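Local structure of uncharacterized protein (Eubacterium siraeum, 4OBM) at residues G183-S186 against K187-D190; I216-T219 against L220-K224. The protein is of unknown function but belongs to the LytR-CpsA-Psr family, whose members are associated with the bacterial cell envelope, and has been proposed as a transcription regulator. One frame throughout, in Å; residues are numbered along the deposited sequence.

Contact 1. Residues G183-S186 against K187-D190; sequences GTSS and KTLD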
loop_
_atom_site.group_PDB
_atom_site.type_symbol
_atom_site.label_atom_id
_atom_site.label_comp_id
_atom_site.label_asym_id
_atom_site.label_seq_id
_atom_site.Cartn_x
_atom_site.Cartn_y
_atom_site.Cartn_z
ATOM N N GLY A 183 2.214 9.469 -15.597
ATOM C CA GLY A 183 2.953 9.758 -16.818
ATOM C C GLY A 183 4.082 8.795 -17.131
ATOM O O GLY A 183 4.771 8.988 -18.138
ATOM N N THR A 184 4.299 7.748 -16.282
ATOM C CA THR A 184 5.366 6.774 -16.561
ATOM C C THR A 184 4.961 5.845 -17.707
ATOM O O THR A 184 3.760 5.666 -17.970
ATOM C CB THR A 184 5.819 5.964 -15.329
ATOM O OG1 THR A 184 4.712 5.358 -14.669
ATOM C CG2 THR A 184 6.648 6.780 -14.371
ATOM N N SER A 185 5.973 5.293 -18.410
ATOM C CA SER A 185 5.781 4.362 -19.527
ATOM C C SER A 185 5.842 2.913 -19.047
ATOM O O SER A 185 6.278 2.653 -17.919
ATOM C CB SER A 185 6.844 4.597 -20.599
ATOM O OG SER A 185 8.143 4.274 -20.126
ATOM N N SER A 186 5.423 1.970 -19.914
ATOM C CA SER A 186 5.502 0.543 -19.613
ATOM C C SER A 186 6.987 0.115 -19.544
ATOM O O SER A 186 7.317 -0.742 -18.737
ATOM C CB SER A 186 4.724 -0.286 -20.629
ATOM O OG SER A 186 5.281 -0.171 -21.926
ATOM N N LYS A 187 7.870 0.774 -20.330
ATOM C CA LYS A 187 9.325 0.541 -20.354
ATOM C C LYS A 187 9.934 0.851 -18.974
ATOM O O LYS A 187 10.738 0.056 -18.470
ATOM C CB LYS A 187 9.989 1.396 -21.454
ATOM C CG LYS A 187 11.450 1.052 -21.721
ATOM C CD LYS A 187 11.991 1.778 -22.943
ATOM C CE LYS A 187 13.300 1.173 -23.395
ATOM N NZ LYS A 187 13.188 0.509 -24.728
ATOM N N THR A 188 9.548 2.001 -18.373
ATOM C CA THR A 188 9.977 2.436 -17.040
ATOM C C THR A 188 9.405 1.477 -15.986
ATOM O O THR A 188 10.159 0.948 -15.166
ATOM C CB THR A 188 9.539 3.887 -16.797
ATOM O OG1 THR A 188 10.222 4.752 -17.709
ATOM C CG2 THR A 188 9.814 4.350 -15.391
ATOM N N LEU A 189 8.081 1.225 -16.038
ATOM C CA LEU A 189 7.403 0.294 -15.137
ATOM C C LEU A 189 8.004 -1.114 -15.220
ATOM O O LEU A 189 7.949 -1.844 -14.218
ATOM C CB LEU A 189 5.897 0.231 -15.447
ATOM C CG LEU A 189 5.025 1.368 -14.929
ATOM C CD1 LEU A 189 3.590 1.170 -15.375
ATOM C CD2 LEU A 189 5.087 1.484 -13.398
ATOM N N ASP A 190 8.573 -1.493 -16.406
ATOM C CA ASP A 190 9.240 -2.787 -16.624
ATOM C C ASP A 190 10.495 -2.893 -15.767
ATOM O O ASP A 190 10.847 -4.000 -15.363
ATOM C CB ASP A 190 9.615 -3.017 -18.100
ATOM C CG ASP A 190 8.483 -3.393 -19.031
ATOM O OD1 ASP A 190 7.452 -3.919 -18.544
ATOM O OD2 ASP A 190 8.612 -3.140 -20.240
HETATM O O HOH W 1 8.344 6.723 -17.908
HETATM O O HOH W 2 7.013 -2.194 -22.159
#

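Contact 2. Residues I216-T219 against L220-K224; sequences IVYT and LSQNK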
loop_
_atom_site.group_PDB
_atom_site.type_symbol
_atom_site.label_atom_id
_atom_site.label_comp_id
_atom_site.label_asym_id
_atom_site.label_seq_id
_atom_site.Cartn_x
_atom_site.Cartn_y
_atom_site.Cartn_z
ATOM N N ILE A 216 -2.681 -0.366 -15.917
ATOM C CA ILE A 216 -1.838 0.493 -15.076
ATOM C C ILE A 216 -1.351 1.695 -15.913
ATOM O O ILE A 216 -1.622 2.830 -15.531
ATOM C CB ILE A 216 -0.662 -0.294 -14.420
ATOM C CG1 ILE A 216 -1.174 -1.435 -13.519
ATOM C CG2 ILE A 216 0.270 0.650 -13.639
ATOM C CD1 ILE A 216 -0.108 -2.493 -13.098
ATOM N N VAL A 217 -0.704 1.451 -17.067
ATOM C CA VAL A 217 -0.180 2.503 -17.949
ATOM C C VAL A 217 -1.332 3.403 -18.414
ATOM O O VAL A 217 -1.166 4.627 -18.392
ATOM C CB VAL A 217 0.637 1.927 -19.128
ATOM C CG1 VAL A 217 1.027 3.010 -20.142
ATOM C CG2 VAL A 217 1.882 1.195 -18.624
ATOM N N TYR A 218 -2.509 2.819 -18.749
ATOM C CA TYR A 218 -3.677 3.592 -19.136
ATOM C C TYR A 218 -4.029 4.601 -18.057
ATOM O O TYR A 218 -4.174 5.777 -18.377
ATOM C CB TYR A 218 -4.903 2.701 -19.439
ATOM C CG TYR A 218 -6.173 3.497 -19.692
ATOM C CD1 TYR A 218 -6.949 3.965 -18.637
ATOM C CD2 TYR A 218 -6.596 3.779 -20.984
ATOM C CE1 TYR A 218 -8.080 4.748 -18.861
ATOM C CE2 TYR A 218 -7.738 4.547 -21.221
ATOM C CZ TYR A 218 -8.483 5.018 -20.155
ATOM O OH TYR A 218 -9.624 5.749 -20.369
ATOM N N THR A 219 -4.218 4.134 -16.797
ATOM C CA THR A 219 -4.615 4.938 -15.628
ATOM C C THR A 219 -3.609 6.062 -15.325
ATOM O O THR A 219 -4.029 7.172 -14.981
ATOM C CB THR A 219 -4.838 4.009 -14.411
ATOM O OG1 THR A 219 -6.115 3.390 -14.561
ATOM C CG2 THR A 219 -4.801 4.735 -13.070
ATOM N N LEU A 220 -2.307 5.769 -15.419
ATOM C CA LEU A 220 -1.245 6.736 -15.124
ATOM C C LEU A 220 -1.013 7.730 -16.282
ATOM O O LEU A 220 -0.452 8.802 -16.052
ATOM C CB LEU A 220 0.072 6.013 -14.787
ATOM C CG LEU A 220 0.070 5.040 -13.618
ATOM C CD1 LEU A 220 1.359 4.232 -13.611
ATOM C CD2 LEU A 220 -0.132 5.763 -12.281
ATOM N N SER A 221 -1.439 7.374 -17.510
ATOM C CA SER A 221 -1.330 8.233 -18.696
ATOM C C SER A 221 -2.521 9.230 -18.792
ATOM O O SER A 221 -2.590 10.020 -19.743
ATOM C CB SER A 221 -1.243 7.382 -19.959
ATOM O OG SER A 221 -2.485 6.752 -20.233
ATOM N N GLN A 222 -3.442 9.197 -17.805
ATOM C CA GLN A 222 -4.583 10.117 -17.759
ATOM C C GLN A 222 -4.120 11.475 -17.210
ATOM O O GLN A 222 -3.112 11.552 -16.494
ATOM C CB GLN A 222 -5.749 9.543 -16.917
ATOM C CG GLN A 222 -6.301 8.188 -17.409
ATOM C CD GLN A 222 -6.821 8.233 -18.833
ATOM O OE1 GLN A 222 -7.820 8.897 -19.139
ATOM N NE2 GLN A 222 -6.147 7.531 -19.739
ATOM N N ASN A 223 -4.826 12.544 -17.575
ATOM C CA ASN A 223 -4.500 13.903 -17.152
ATOM C C ASN A 223 -4.990 14.130 -15.719
ATOM O O ASN A 223 -5.928 14.893 -15.491
ATOM C CB ASN A 223 -5.114 14.925 -18.132
ATOM C CG ASN A 223 -4.508 16.308 -18.039
ATOM O OD1 ASN A 223 -3.281 16.481 -17.930
ATOM N ND2 ASN A 223 -5.353 17.325 -18.126
ATOM N N LYS A 224 -4.366 13.444 -14.757
ATOM C CA LYS A 224 -4.745 13.531 -13.356
ATOM C C LYS A 224 -3.600 14.013 -12.486
ATOM O O LYS A 224 -2.450 13.622 -12.696
ATOM C CB LYS A 224 -5.225 12.165 -12.840
ATOM C CG LYS A 224 -6.685 11.838 -13.130
ATOM C CD LYS A 224 -7.068 10.466 -12.565
ATOM C CE LYS A 224 -8.125 10.542 -11.494
ATOM N NZ LYS A 224 -8.277 9.251 -10.765
#

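Contact 1. Residues G183-S186 against K187-D190
Ser185 is the N-cap of helix 186-199, and its hydroxyl makes the capping bond with Thr188 N. OG accepts from Thr188 N at 3.2 Å, with an N-H...O angle of 162°. OG can reach forward to the first turn because it sits between the backbone N and the carbonyl carbon (chi1 66°). Backbone bonds start the helix beside it. Leu189 N donates to Ser185 O at 3.0 Å in a nearly straight bond. Asp190 N donates to Ser186 O at 2.8 Å in a more bent one, at 131°.

Two waters bridge polar groups here, one from a backbone N to a side chain and one between two side chains. The first accepts from Ser185 N at 2.8 Å and is also hydrogen-bonded to Thr188 OG1. The second donates to Asp190 OD2 at 2.7 Å and is bonded to Ser186 OG. The other carboxylate oxygen, Asp190 OD1, is hydrogen-bonded to Tyr209 OH.

Packing is lighter. The methyl groups Thr184 CG2 and Thr188 CG2 meet at 4.1 Å, their side chains crossing at about a right angle. Leu189 CG lies 4.0 Å from Thr184 OG1, a hydroxyl that is hydrogen-bonded to Phe181 O. Leu189 is the buried residue of the turn and packs on Ile216 of helix 213-220.

The cap gives Thr188 N a side-chain acceptor in the first turn of the helix. Asp190, a negative charge near the helix start, probably also suits the positive end of the helix dipole.

Contact 2. Residues I216-T219 against L220-K224
This is a local contact at the C-terminal end of helix 213-220, where Tyr218 O is gripped by Ser221 and Gln222 as the chain leaves toward strand 228-230. Ser221 OG donates to this carbonyl oxygen at 2.7 Å. Gln222 NE2 donates to it at 3.0 Å, from above the carbonyl plane and from the face opposite to Ser221 OG.

The same amide lies over the Tyr218 ring. NE2 sits 3.4 Å above the ring plane, over its centre, and the ring and amide planes are only 12° apart. Gln222 reaches this place by a bend at chi2 (-59°), which folds its end back onto the helix. With an alanine here, Tyr218 O would probably lose one of its two side-chain donors and the ring its flat amide cover. Pro18 and Asn51 also touch Tyr218.

In the same last turn, Leu220 N donates to Ile216 O at 3.0 Å. The side chains of Ile216 and Leu220 run side by side, with Ile216 CG2 and Leu220 CD1 3.7 Å apart. Leu220 also packs on Phe53 of strand 52-58.

Ser221 and Gln222 together satisfy the Tyr218 carbonyl at the helix end, where the regular backbone pattern runs out.

Contact 1 comes first along the chain, at the start of helix 186-199. Contact 2 follows at the end of helix 213-220. Their centres are about 11 Å apart, and both lie on the same side of the chain's centre. The two touch directly. Gly183 N is 2.8 Å from Leu220 O, a probable hydrogen bond that joins the loop before one helix to the last residue of the other. Val217 CG2 packs against Leu189 CD1 and Ser186 CB, and Leu220 CD1 against Thr184 OG1. The start of one helix is therefore packed on the end of the other, and contact 2 extends this packing to strand 52-58 of the mixed sheet.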